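Local coordinates for D-ribitol-5-phosphate phosphatase (Bacteroides thetaiotaomicron, PDB 4JB3), which catalyses the magnesium-dependent removal of phosphate from ribitol 5-phosphate, ribitol 1-phosphate and a phosphorylated intermediate of riboflavin biosynthesis, at residues 28-33 with 192-197. Numbering follows the deposited sequence.
With NA (sodium ion), chain B.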
ATOM      1  N   VAL A  28      -7.607  -6.146   6.061  1.00  6.22           N
ATOM      2  CA  VAL A  28      -6.818  -5.988   4.840  1.00  6.28           C
ATOM      3  C   VAL A  28      -6.413  -4.526   4.755  1.00  7.06           C
ATOM      4  O   VAL A  28      -7.276  -3.653   4.693  1.00  8.34           O
ATOM      5  CB  VAL A  28      -7.637  -6.387   3.592  1.00  6.76           C
ATOM      6  CG1 VAL A  28      -6.824  -6.165   2.312  1.00  9.64           C
ATOM      7  CG2 VAL A  28      -8.070  -7.856   3.675  1.00 11.17           C
ATOM      8  N   PHE A  29      -5.106  -4.262   4.765  1.00  6.39           N
ATOM      9  CA  PHE A  29      -4.571  -2.908   4.683  1.00  6.49           C
ATOM     10  C   PHE A  29      -3.965  -2.611   3.317  1.00  7.51           C
ATOM     11  O   PHE A  29      -3.318  -3.468   2.710  1.00  7.54           O
ATOM     12  CB  PHE A  29      -3.415  -2.731   5.677  1.00  6.12           C
ATOM     13  CG  PHE A  29      -3.821  -2.696   7.120  1.00  5.91           C
ATOM     14  CD1 PHE A  29      -4.294  -1.527   7.706  1.00  8.00           C
ATOM     15  CD2 PHE A  29      -3.686  -3.832   7.907  1.00  7.61           C
ATOM     16  CE1 PHE A  29      -4.645  -1.489   9.057  1.00  8.58           C
ATOM     17  CE2 PHE A  29      -4.025  -3.804   9.247  1.00  7.00           C
ATOM     18  CZ  PHE A  29      -4.513  -2.629   9.825  1.00  8.89           C
ATOM     19  N   ASP A  30      -4.123  -1.378   2.850  1.00  6.72           N
ATOM     20  CA  ASP A  30      -3.280  -0.853   1.788  1.00  6.35           C
ATOM     21  C   ASP A  30      -1.933  -0.458   2.410  1.00  8.09           C
ATOM     22  O   ASP A  30      -1.813  -0.352   3.641  1.00  8.75           O
ATOM     23  CB  ASP A  30      -3.941   0.371   1.167  1.00  8.47           C
ATOM     24  CG  ASP A  30      -3.309   0.772  -0.151  1.00 10.42           C
ATOM     25  OD1 ASP A  30      -2.454   0.029  -0.683  1.00 14.81           O
ATOM     26  OD2 ASP A  30      -3.685   1.833  -0.669  1.00 14.81           O
ATOM     27  N   PHE A  31      -0.924  -0.259   1.567  1.00  9.28           N
ATOM     28  CA  PHE A  31       0.399   0.165   2.023  1.00  6.83           C
ATOM     29  C   PHE A  31       0.460   1.702   1.997  1.00  6.47           C
ATOM     30  O   PHE A  31       0.271   2.351   3.036  1.00  7.63           O
ATOM     31  CB  PHE A  31       1.481  -0.467   1.137  1.00  9.54           C
ATOM     32  CG  PHE A  31       2.890  -0.133   1.552  1.00  8.71           C
ATOM     33  CD1 PHE A  31       3.375  -0.534   2.790  1.00  9.85           C
ATOM     34  CD2 PHE A  31       3.723   0.581   0.706  1.00 10.02           C
ATOM     35  CE1 PHE A  31       4.671  -0.228   3.174  1.00 10.02           C
ATOM     36  CE2 PHE A  31       5.025   0.886   1.084  1.00 10.50           C
ATOM     37  CZ  PHE A  31       5.493   0.481   2.323  1.00  9.73           C
ATOM     38  N   GLY A  32       0.703   2.288   0.830  1.00  8.20           N
ATOM     39  CA  GLY A  32       0.768   3.735   0.723  1.00  9.40           C
ATOM     40  C   GLY A  32      -0.563   4.390   1.056  1.00 10.34           C
ATOM     41  O   GLY A  32      -1.617   3.953   0.575  1.00 11.71           O
ATOM     42  N   GLY A  33      -0.519   5.433   1.878  1.00  8.06           N
ATOM     43  CA  GLY A  33      -1.718   6.145   2.277  1.00  7.11           C
ATOM     44  C   GLY A  33      -2.333   5.623   3.562  1.00  7.29           C
ATOM     45  O   GLY A  33      -3.203   6.279   4.138  1.00  9.60           O
ATOM     46  N   VAL A 192      -9.102  -1.536   4.699  1.00  6.62           N
ATOM     47  CA  VAL A 192      -8.613  -0.220   5.100  1.00  6.86           C
ATOM     48  C   VAL A 192      -7.782   0.401   3.983  1.00  6.66           C
ATOM     49  O   VAL A 192      -6.688  -0.075   3.691  1.00  8.15           O
ATOM     50  CB  VAL A 192      -7.754  -0.314   6.376  1.00  6.19           C
ATOM     51  CG1 VAL A 192      -7.393   1.086   6.879  1.00  6.48           C
ATOM     52  CG2 VAL A 192      -8.461  -1.108   7.465  1.00  7.27           C
ATOM     53  N   ASP A 193      -8.298   1.457   3.363  1.00  6.56           N
ATOM     54  CA  ASP A 193      -7.681   2.030   2.174  1.00  7.17           C
ATOM     55  C   ASP A 193      -8.048   3.496   2.135  1.00  7.37           C
ATOM     56  O   ASP A 193      -9.190   3.858   2.429  1.00  7.64           O
ATOM     57  CB  ASP A 193      -8.216   1.299   0.927  1.00  8.63           C
ATOM     58  CG  ASP A 193      -7.385   1.550  -0.322  1.00 11.27           C
ATOM     59  OD1 ASP A 193      -7.117   2.720  -0.663  1.00 13.48           O
ATOM     60  OD2 ASP A 193      -6.994   0.567  -0.985  1.00 15.45           O
ATOM     61  N   ASP A 194      -7.088   4.351   1.788  1.00  7.15           N
ATOM     62  CA  ASP A 194      -7.374   5.781   1.737  1.00  5.61           C
ATOM     63  C   ASP A 194      -8.039   6.231   0.438  1.00  6.33           C
ATOM     64  O   ASP A 194      -8.482   7.383   0.331  1.00  8.90           O
ATOM     65  CB  ASP A 194      -6.104   6.610   1.975  1.00  8.33           C
ATOM     66  CG  ASP A 194      -5.036   6.349   0.933  1.00 12.45           C
ATOM     67  OD1 ASP A 194      -4.727   5.164   0.696  1.00 14.38           O
ATOM     68  OD2 ASP A 194      -4.500   7.320   0.349  1.00 16.40           O
ATOM     69  N   GLY A 195      -8.096   5.330  -0.550  1.00  8.27           N
ATOM     70  CA  GLY A 195      -8.611   5.698  -1.864  1.00  7.19           C
ATOM     71  C   GLY A 195     -10.086   5.389  -2.058  1.00  8.19           C
ATOM     72  O   GLY A 195     -10.520   4.246  -1.850  1.00  6.92           O
ATOM     73  N   SER A 196     -10.853   6.408  -2.446  1.00  9.53           N
ATOM     74  CA  SER A 196     -12.301   6.295  -2.584  1.00  8.21           C
ATOM     75  C   SER A 196     -12.738   5.205  -3.543  1.00  9.42           C
ATOM     76  O   SER A 196     -13.612   4.404  -3.207  1.00  8.09           O
ATOM     77  CB  SER A 196     -12.906   7.640  -3.003  1.00 11.88           C
ATOM     78  OG  SER A 196     -12.757   8.567  -1.961  1.00 20.48           O
ATOM     79  N   SER A 197     -12.151   5.174  -4.735  1.00  8.78           N
ATOM     80  CA  SER A 197     -12.559   4.186  -5.734  1.00  7.68           C
ATOM     81  C   SER A 197     -12.326   2.775  -5.210  1.00  7.86           C
ATOM     82  O   SER A 197     -13.143   1.880  -5.435  1.00  8.37           O
ATOM     83  CB  SER A 197     -11.814   4.392  -7.052  1.00 11.02           C
ATOM     84  OG  SER A 197     -12.176   5.627  -7.650  1.00 19.36           O
TER
HETATM   85 NA    NA B 301      -3.353   4.048  -0.829  1.00 12.21          NA
HETATM   86  O   HOH W   1      -5.251   3.932  -2.292  1.00 15.46           O
HETATM   87  O   HOH W   2      -2.999   6.198  -1.745  1.00 22.52           O
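D30 holds CG anti to its backbone N (chi1 -166°) and D194 turns CG between its backbone N and carbonyl carbon (chi1 61°), which brings their carboxylates onto one sodium ion. D30 OD2 binds the metal at 2.2 Å and D194 OD1 at 2.3 Å; G32 O and two waters complete the five ligands found. The 3.3 Å between G32 O and D194 OD1 therefore reflects a shared ion, not a hydrogen bond. In the second shell, D193 OD1 lies 3.5 Å from D30 OD2, the carboxylate planes 31° apart, and K169 bridges the two like charges through salt bridges to D193 OD2 and D30 OD1. D193 OD1 accepts from G195 N at 2.8 Å, closing an Asx turn, and from a metal-bound water. Trimmed to an alanine, D193 would probably leave G195 N and that water without their acceptor and K169 with one carboxylate fewer. Leading into the site, the backbones run parallel, V192 N donating to V28 O (2.8 Å) and D30 N to V192 O (3.0 Å), as F29 CD1 packs on V192 CB. Metal-binding aspartates just beyond the C-terminal ends of adjacent parallel strands are characteristic of the HAD active site on its Rossmann-like core, D30 being the probable nucleophile.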